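PDB 3JQY: polysialic acid O-acetyltransferase from Escherichia coli, which catalyses the transfer of acetyl groups from acetyl-CoA to O7 or O9 of sialic acid units in long capsular polysialic acid chains. Local coordinates for residues Leu64-Val70 with Val86-Ser92; Gly115-Val121 with Arg137-Ala143; Ser186-Ile190 with Asn217-Ala221. The contacts are given in a common frame with arbitrary orientation. Where two conformers were deposited one is given. Residue numbers count along the deposited sequence, not the author numbering.

In the fold
The three contacts follow one another along the chain and along the axis of a left-handed beta-helix. Contact 1 (64-70 with 86-92) joins strands 63-66 and 85-88 of one parallel sheet, with the turns after them. Contact 2 (115-121 with 137-143), centred about 18 Å away, joins strands 119-121 and 139-142 of another. Contact 3 (186-190 with 217-221) lies about 20 Å between centres from contact 2 and 25 Å from contact 1; there the last coils meet the C-terminal part. No two contacts touch. Contacts 1 and 2 each stack successive coils. Within the homotrimer, contact 2 is touched by one neighbouring subunit and contact 3 by another, while contact 1 meets none.

Contact 1. Residues Leu64-Val70 with Val86-Ser92; sequences LIIEDDV and VRIHKNS
Two successive coils of the left-handed beta-helix stack here, each passing from a strand into a corner turn. Strands 64-66 and 86-88 run parallel (1° apart, axes 4.7 Å apart) in extended conformation, pairing Leu-64 with Val-86, Ile-65 with Arg-87 and Ile-66 with Ile-88. Type II turns follow, Glu-67 to Val-70 and His-89 to Ser-92, with Asp-69 and Asn-91 at positive phi (65° and 69°). The backbone hydrogen bonds are Ile-65 N to Val-86 O (2.8 Å), Ile-88 N to Ile-65 O (2.8 Å) and Glu-67 N to Ile-88 O (3.0 Å).

Apolar packing fills the face of Leu-64, Ile-66, Val-86 and Ile-88: Leu-64 CD1 meets Val-86 CG1 at 3.8 Å, Ile-66 CG1 meets Ile-88 CD1 at 4.3 Å, and Val-70 CG1 lies 3.8 Å from Ile-88 CG2. Phe-79 and Leu-75 of strand 71-80 also pack against this face.

On the face of Ile-65 and Arg-87, Ile-65 CB lies 4.1 Å from Arg-87 CG, and Glu-67 (chi1 m, chi2 t) reaches over from its turn: OE2 forms a salt bridge with the all-t Arg-87, 2.7 Å from NH2 and 2.9 Å from NE, while OE1 accepts a hydrogen bond from Lys-90 N (2.9 Å). In the turn His-89 to Ser-92, Ser-92 OG (chi1 p) donates to His-89 O (2.7 Å).

One water donates to Asp-69 O (2.8 Å) and Ser-92 O (2.9 Å); another donates to Asp-69 OD2 (2.8 Å) and accepts from Asn-91 ND2 (3.3 Å). The contact thus packs Leu-64, Ile-66, Val-86 and Ile-88 inside and bridges its turns by two waters, while one carboxylate ties a strand and a turn of the next coil to its own.

Contact 2. Residues Gly115-Val121 with Arg137-Ala143; sequences GAGFEVV and RDVILRA
Strands 119-121 and 139-142 lie parallel, 6° apart with axes 4.8 Å apart, pairing Glu-119 with Ile-140, Val-120 with Leu-141 and Val-121 with Arg-142. A type II turn, Gly-115 to Phe-118, precedes the first; Gly-117 has phi 92°, and a CB there would clash with Asp-138 OD1.

Arg-137 lays its guanidinium face over Ala-116 CB, with CZ 4.2 Å away. Asp-138, at phi 57° and psi 49°, donates its N to Ala-116 O (2.8 Å). Val-139 O accepts from Glu-119 N (3.1 Å), and a water links Val-139 N (2.9 Å) to Gly-115 O (3.0 Å). Ile-140 CD1 touches Glu-119 OE2 at 3.7 Å; Tyr-192 of the second subunit packs on Ile-140 and Arg-142. Leu-141 N donates to Glu-119 O (2.8 Å) and its O accepts from Val-121 N (3.0 Å), while its CD1 lies 4.0 Å from CE1 of Phe-118 (chi1 t). Arg-142 NH2 reaches Glu-119 OE1 through a water, 3.0 Å from each. Ala-143 N closes the pairing on Val-121 O (3.0 Å).

Such in-register stacking characterises the left-handed beta-helix of hexapeptide-repeat transferases; the side chains of Ala-143 and Arg-142 lie about 5 Å from those of Lys-180 and Asp-145 respectively, which probably bind acetyl-CoA.

Contact 3. Residues Ser186-Ile190 with Asn217-Ala221; sequences SGSVI and NIIWA
Gly-187, Trp-220 and Val-189 bury the most surface in this compact contact, where a corner turn of the left-handed beta-helix, leading into strand 189-190, meets strand 218-220 without a hydrogen bond between the segments. The nearest CA atoms are those of Gly-187 and Ile-219, 5.1 Å apart.

Gly-187, at phi 83° and psi -3°, sits against the strand: its O lies 3.6 Å from Ile-219 CA, 3.8 Å from Ile-218 O and 3.4 Å from Trp-220 CD1, near the plane of the indole. This buried carbonyl oxygen has no hydrogen-bonding partner in the model. Trp-220 (chi1 62°, chi2 -80°) points its CA-to-CB bond at segment 186-190, and its ring stacks with Tyr-169. Val-189 (chi1 t), at extended phi/psi of -131/128°, wedges CG2 between two side chains, 3.9 Å from Ile-218 CD1 and 3.8 Å from Trp-220 CB; Ile-218 takes chi1 p and chi2 p.

The C-terminal strand thus packs on the end of the beta-helix; the Ile-218 side chain lies about 4 Å from that of Lys-215, which probably binds acetyl-CoA. Strand 189-190 lies between strands 171-172 and 204-208. Ile-219 packs on Cys-235 of helix 233-245, and a third-subunit strand extends strand 218-220 antiparallel across the trimer interface.

Contact 1. Residues Leu64-Val70 with Val86-Ser92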
# COMPACT_ATOMS: atom_id res chain seq x y z
N LEU B 64 -29.54 -0.61 10.76
CA LEU B 64 -28.30 -1.20 11.25
C LEU B 64 -28.65 -2.18 12.37
O LEU B 64 -29.31 -1.80 13.34
CB LEU B 64 -27.36 -0.13 11.79
CG LEU B 64 -26.13 -0.62 12.56
CD1 LEU B 64 -25.26 -1.49 11.67
CD2 LEU B 64 -25.32 0.55 13.11
N ILE B 65 -28.20 -3.42 12.22
CA ILE B 65 -28.40 -4.45 13.22
C ILE B 65 -27.04 -4.98 13.64
O ILE B 65 -26.26 -5.45 12.81
CB ILE B 65 -29.17 -5.65 12.65
CG1 ILE B 65 -30.58 -5.24 12.23
CG2 ILE B 65 -29.21 -6.80 13.68
CD1 ILE B 65 -31.25 -6.26 11.34
N ILE B 66 -26.74 -4.90 14.93
CA ILE B 66 -25.51 -5.50 15.45
C ILE B 66 -25.90 -6.45 16.57
O ILE B 66 -26.54 -6.04 17.54
CB ILE B 66 -24.54 -4.44 15.99
CG1 ILE B 66 -24.25 -3.38 14.93
CG2 ILE B 66 -23.25 -5.10 16.49
CD1 ILE B 66 -23.25 -2.32 15.36
N GLU B 67 -25.51 -7.71 16.45
CA GLU B 67 -25.99 -8.73 17.38
C GLU B 67 -25.21 -8.79 18.69
O GLU B 67 -24.21 -8.09 18.87
CB GLU B 67 -26.03 -10.10 16.68
CG GLU B 67 -26.91 -10.09 15.42
CD GLU B 67 -27.09 -11.46 14.80
OE1 GLU B 67 -26.44 -12.42 15.26
OE2 GLU B 67 -27.89 -11.57 13.83
N ASP B 68 -25.71 -9.61 19.62
CA ASP B 68 -25.04 -9.81 20.91
C ASP B 68 -23.61 -10.31 20.68
O ASP B 68 -23.33 -11.01 19.70
CB ASP B 68 -25.79 -10.86 21.73
CG ASP B 68 -27.04 -10.31 22.41
OD1 ASP B 68 -27.27 -9.08 22.41
OD2 ASP B 68 -27.81 -11.13 22.97
N ASP B 69 -22.72 -9.93 21.60
CA ASP B 69 -21.36 -10.46 21.66
C ASP B 69 -20.47 -10.09 20.48
O ASP B 69 -19.44 -10.71 20.26
CB ASP B 69 -21.38 -11.97 21.88
CG ASP B 69 -22.03 -12.35 23.19
OD1 ASP B 69 -21.90 -11.57 24.15
OD2 ASP B 69 -22.67 -13.42 23.26
N VAL B 70 -20.88 -9.07 19.73
CA VAL B 70 -20.01 -8.50 18.73
C VAL B 70 -19.06 -7.52 19.42
O VAL B 70 -19.44 -6.84 20.37
CB VAL B 70 -20.84 -7.80 17.63
CG1 VAL B 70 -19.93 -7.11 16.61
CG2 VAL B 70 -21.75 -8.81 16.96
N VAL B 86 -27.47 -2.93 7.04
CA VAL B 86 -26.20 -3.48 7.50
C VAL B 86 -26.48 -4.39 8.69
O VAL B 86 -27.13 -3.97 9.66
CB VAL B 86 -25.21 -2.36 7.93
CG1 VAL B 86 -23.91 -2.96 8.49
CG2 VAL B 86 -24.89 -1.44 6.75
N ARG B 87 -26.01 -5.63 8.62
CA ARG B 87 -26.20 -6.57 9.71
C ARG B 87 -24.89 -7.22 10.07
O ARG B 87 -24.22 -7.81 9.21
CB ARG B 87 -27.22 -7.65 9.36
CG ARG B 87 -27.44 -8.67 10.47
CD ARG B 87 -28.43 -9.76 10.04
NE ARG B 87 -28.64 -10.76 11.10
CZ ARG B 87 -29.42 -11.83 10.98
NH1 ARG B 87 -30.08 -12.05 9.85
NH2 ARG B 87 -29.54 -12.68 12.00
N ILE B 88 -24.53 -7.12 11.34
CA ILE B 88 -23.30 -7.72 11.83
C ILE B 88 -23.65 -8.83 12.81
O ILE B 88 -24.22 -8.58 13.87
CB ILE B 88 -22.41 -6.66 12.50
CG1 ILE B 88 -22.08 -5.54 11.50
CG2 ILE B 88 -21.13 -7.30 13.03
CD1 ILE B 88 -21.21 -4.44 12.06
N HIS B 89 -23.31 -10.06 12.44
CA HIS B 89 -23.74 -11.24 13.19
C HIS B 89 -22.93 -11.49 14.46
O HIS B 89 -21.81 -11.01 14.61
CB HIS B 89 -23.67 -12.49 12.31
CG HIS B 89 -24.79 -12.62 11.32
ND1 HIS B 89 -24.91 -11.81 10.22
CD2 HIS B 89 -25.82 -13.50 11.26
CE1 HIS B 89 -25.97 -12.16 9.52
NE2 HIS B 89 -26.55 -13.19 10.13
N LYS B 90 -23.51 -12.27 15.37
CA LYS B 90 -22.94 -12.50 16.70
C LYS B 90 -21.51 -13.01 16.70
O LYS B 90 -21.08 -13.74 15.80
CB LYS B 90 -23.83 -13.46 17.49
CG LYS B 90 -24.10 -14.77 16.77
CD LYS B 90 -24.65 -15.84 17.71
CE LYS B 90 -25.98 -15.44 18.32
NZ LYS B 90 -26.52 -16.50 19.23
N ASN B 91 -20.77 -12.61 17.73
CA ASN B 91 -19.43 -13.12 18.02
C ASN B 91 -18.36 -12.71 17.02
O ASN B 91 -17.26 -13.25 17.01
CB ASN B 91 -19.46 -14.63 18.20
CG ASN B 91 -20.18 -15.04 19.46
OD1 ASN B 91 -19.73 -14.74 20.57
ND2 ASN B 91 -21.31 -15.72 19.31
N SER B 92 -18.68 -11.74 16.17
CA SER B 92 -17.70 -11.20 15.23
C SER B 92 -16.91 -10.08 15.90
O SER B 92 -17.30 -9.58 16.96
CB SER B 92 -18.40 -10.67 13.98
OG SER B 92 -19.40 -9.72 14.32
O HOH W 1 -16.77 -10.86 19.55
O HOH W 2 -22.18 -16.05 22.43

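Contact 2. Residues Gly115-Val121 with Arg137-Ala143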
# COMPACT_ATOMS: atom_id res chain seq x y z
N GLY B 115 -9.70 -6.74 10.85
CA GLY B 115 -8.65 -5.87 11.37
C GLY B 115 -8.83 -4.39 11.09
O GLY B 115 -9.65 -3.97 10.27
N ALA B 116 -8.04 -3.58 11.79
CA ALA B 116 -8.08 -2.13 11.63
C ALA B 116 -7.82 -1.73 10.19
O ALA B 116 -7.04 -2.38 9.49
CB ALA B 116 -7.06 -1.46 12.57
N GLY B 117 -8.44 -0.65 9.74
CA GLY B 117 -8.22 -0.15 8.40
C GLY B 117 -9.20 -0.72 7.39
O GLY B 117 -9.09 -0.46 6.20
N PHE B 118 -10.16 -1.49 7.88
CA PHE B 118 -11.23 -2.05 7.04
C PHE B 118 -12.06 -0.94 6.40
O PHE B 118 -12.42 0.03 7.08
CB PHE B 118 -12.10 -2.93 7.92
CG PHE B 118 -13.17 -3.69 7.18
CD1 PHE B 118 -12.84 -4.61 6.20
CD2 PHE B 118 -14.51 -3.53 7.51
CE1 PHE B 118 -13.83 -5.34 5.55
CE2 PHE B 118 -15.50 -4.25 6.87
CZ PHE B 118 -15.16 -5.15 5.88
N GLU B 119 -12.35 -1.07 5.11
CA GLU B 119 -13.25 -0.13 4.42
C GLU B 119 -14.20 -0.89 3.51
O GLU B 119 -13.77 -1.77 2.76
CB GLU B 119 -12.49 0.87 3.54
CG GLU B 119 -11.28 1.56 4.16
CD GLU B 119 -10.53 2.41 3.15
OE1 GLU B 119 -11.14 2.79 2.12
OE2 GLU B 119 -9.33 2.70 3.37
N VAL B 120 -15.49 -0.55 3.56
CA VAL B 120 -16.45 -1.05 2.57
C VAL B 120 -17.05 0.11 1.78
O VAL B 120 -17.51 1.09 2.37
CB VAL B 120 -17.59 -1.85 3.21
CG1 VAL B 120 -18.62 -2.24 2.15
CG2 VAL B 120 -17.04 -3.09 3.91
N VAL B 121 -17.02 -0.00 0.45
CA VAL B 121 -17.57 1.01 -0.44
C VAL B 121 -18.68 0.37 -1.29
O VAL B 121 -18.46 -0.66 -1.91
CB VAL B 121 -16.49 1.53 -1.41
CG1 VAL B 121 -17.04 2.65 -2.28
CG2 VAL B 121 -15.25 1.98 -0.64
N ARG B 137 -5.63 -6.64 8.59
CA ARG B 137 -5.68 -5.19 8.60
C ARG B 137 -5.63 -4.62 7.19
O ARG B 137 -5.10 -5.24 6.27
CB ARG B 137 -4.54 -4.61 9.43
CG ARG B 137 -4.65 -4.97 10.91
CD ARG B 137 -3.71 -4.14 11.77
NE ARG B 137 -4.00 -4.33 13.19
CZ ARG B 137 -3.68 -3.47 14.15
NH1 ARG B 137 -3.05 -2.34 13.85
NH2 ARG B 137 -3.99 -3.73 15.41
N ASP B 138 -6.19 -3.42 7.03
CA ASP B 138 -6.14 -2.68 5.78
C ASP B 138 -6.71 -3.45 4.60
O ASP B 138 -6.09 -3.54 3.55
CB ASP B 138 -4.71 -2.23 5.48
CG ASP B 138 -4.16 -1.30 6.54
OD1 ASP B 138 -4.95 -0.49 7.08
OD2 ASP B 138 -2.95 -1.37 6.84
N VAL B 139 -7.91 -4.01 4.80
CA VAL B 139 -8.62 -4.67 3.72
C VAL B 139 -9.75 -3.78 3.24
O VAL B 139 -10.59 -3.34 4.03
CB VAL B 139 -9.19 -6.02 4.16
CG1 VAL B 139 -10.10 -6.59 3.08
CG2 VAL B 139 -8.05 -6.99 4.48
N ILE B 140 -9.76 -3.51 1.93
CA ILE B 140 -10.79 -2.68 1.30
C ILE B 140 -11.67 -3.53 0.40
O ILE B 140 -11.18 -4.23 -0.48
CB ILE B 140 -10.16 -1.55 0.46
CG1 ILE B 140 -9.29 -0.65 1.35
CG2 ILE B 140 -11.25 -0.73 -0.22
CD1 ILE B 140 -8.48 0.38 0.56
N LEU B 141 -12.98 -3.48 0.64
CA LEU B 141 -13.93 -4.12 -0.28
C LEU B 141 -14.61 -3.02 -1.09
O LEU B 141 -15.49 -2.32 -0.57
CB LEU B 141 -14.94 -4.97 0.49
CG LEU B 141 -14.35 -5.97 1.50
CD1 LEU B 141 -15.45 -6.79 2.19
CD2 LEU B 141 -13.33 -6.89 0.82
N ARG B 142 -14.20 -2.85 -2.34
CA ARG B 142 -14.63 -1.71 -3.15
C ARG B 142 -15.60 -2.13 -4.25
O ARG B 142 -15.18 -2.47 -5.36
CB ARG B 142 -13.41 -0.99 -3.75
CG ARG B 142 -13.73 0.38 -4.34
CD ARG B 142 -12.50 1.05 -4.97
NE ARG B 142 -11.43 1.31 -4.01
CZ ARG B 142 -11.43 2.31 -3.13
NH1 ARG B 142 -12.45 3.16 -3.08
NH2 ARG B 142 -10.40 2.46 -2.30
N ALA B 143 -16.89 -2.12 -3.94
CA ALA B 143 -17.91 -2.61 -4.87
C ALA B 143 -18.36 -1.56 -5.87
O ALA B 143 -19.11 -1.86 -6.81
CB ALA B 143 -19.11 -3.16 -4.11
O HOH W 3 -9.15 -4.60 7.38
O HOH W 4 -9.65 4.23 0.02

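Contact 3. Residues Ser186-Ile190 with Asn217-Ala221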
# COMPACT_ATOMS: atom_id res chain seq x y z
N SER B 186 -15.19 -20.52 -0.54
CA SER B 186 -14.93 -20.95 0.83
C SER B 186 -13.58 -21.66 0.96
O SER B 186 -13.18 -22.41 0.07
CB SER B 186 -16.08 -21.87 1.29
OG SER B 186 -15.91 -22.29 2.62
N GLY B 187 -12.88 -21.41 2.06
CA GLY B 187 -11.60 -22.05 2.33
C GLY B 187 -10.41 -21.41 1.65
O GLY B 187 -9.27 -21.84 1.84
N SER B 188 -10.67 -20.38 0.87
CA SER B 188 -9.60 -19.76 0.09
C SER B 188 -8.81 -18.72 0.87
O SER B 188 -9.23 -18.27 1.95
CB SER B 188 -10.17 -19.15 -1.20
OG SER B 188 -10.67 -20.18 -2.03
N VAL B 189 -7.67 -18.34 0.31
CA VAL B 189 -6.73 -17.43 0.94
C VAL B 189 -6.33 -16.35 -0.06
O VAL B 189 -5.94 -16.66 -1.18
CB VAL B 189 -5.46 -18.17 1.35
CG1 VAL B 189 -4.42 -17.20 1.89
CG2 VAL B 189 -5.77 -19.27 2.37
N ILE B 190 -6.46 -15.08 0.34
CA ILE B 190 -5.97 -13.99 -0.50
C ILE B 190 -4.68 -13.45 0.10
O ILE B 190 -4.65 -13.05 1.27
CB ILE B 190 -6.99 -12.83 -0.63
CG1 ILE B 190 -8.34 -13.34 -1.15
CG2 ILE B 190 -6.44 -11.73 -1.54
CD1 ILE B 190 -8.26 -14.06 -2.49
N ASN B 217 -6.35 -26.47 -4.43
CA ASN B 217 -6.49 -27.58 -3.50
C ASN B 217 -5.90 -27.29 -2.13
O ASN B 217 -5.21 -28.13 -1.56
CB ASN B 217 -5.83 -28.84 -4.08
CG ASN B 217 -6.43 -29.25 -5.41
OD1 ASN B 217 -5.71 -29.63 -6.34
ND2 ASN B 217 -7.74 -29.18 -5.52
N ILE B 218 -6.17 -26.10 -1.60
CA ILE B 218 -5.67 -25.74 -0.28
C ILE B 218 -6.78 -25.29 0.66
O ILE B 218 -7.90 -24.99 0.24
CB ILE B 218 -4.59 -24.63 -0.35
CG1 ILE B 218 -5.17 -23.35 -0.97
CG2 ILE B 218 -3.40 -25.10 -1.15
CD1 ILE B 218 -5.79 -22.40 0.02
N ILE B 219 -6.45 -25.23 1.95
CA ILE B 219 -7.32 -24.69 2.98
C ILE B 219 -6.42 -24.18 4.11
O ILE B 219 -5.30 -24.67 4.27
CB ILE B 219 -8.32 -25.76 3.50
CG1 ILE B 219 -9.49 -25.09 4.23
CG2 ILE B 219 -7.61 -26.78 4.40
CD1 ILE B 219 -10.66 -26.03 4.50
N TRP B 220 -6.90 -23.20 4.87
CA TRP B 220 -6.10 -22.56 5.91
C TRP B 220 -6.68 -22.83 7.30
O TRP B 220 -7.80 -23.31 7.42
CB TRP B 220 -6.07 -21.04 5.68
CG TRP B 220 -7.46 -20.46 5.76
CD1 TRP B 220 -8.41 -20.48 4.78
CD2 TRP B 220 -8.06 -19.82 6.90
NE1 TRP B 220 -9.56 -19.87 5.23
CE2 TRP B 220 -9.37 -19.46 6.52
CE3 TRP B 220 -7.60 -19.49 8.18
CZ2 TRP B 220 -10.24 -18.79 7.39
CZ3 TRP B 220 -8.47 -18.83 9.05
CH2 TRP B 220 -9.77 -18.50 8.65
N ALA B 221 -5.90 -22.53 8.33
CA ALA B 221 -6.41 -22.57 9.70
C ALA B 221 -5.85 -21.40 10.50
O ALA B 221 -4.82 -20.83 10.15
CB ALA B 221 -6.07 -23.90 10.37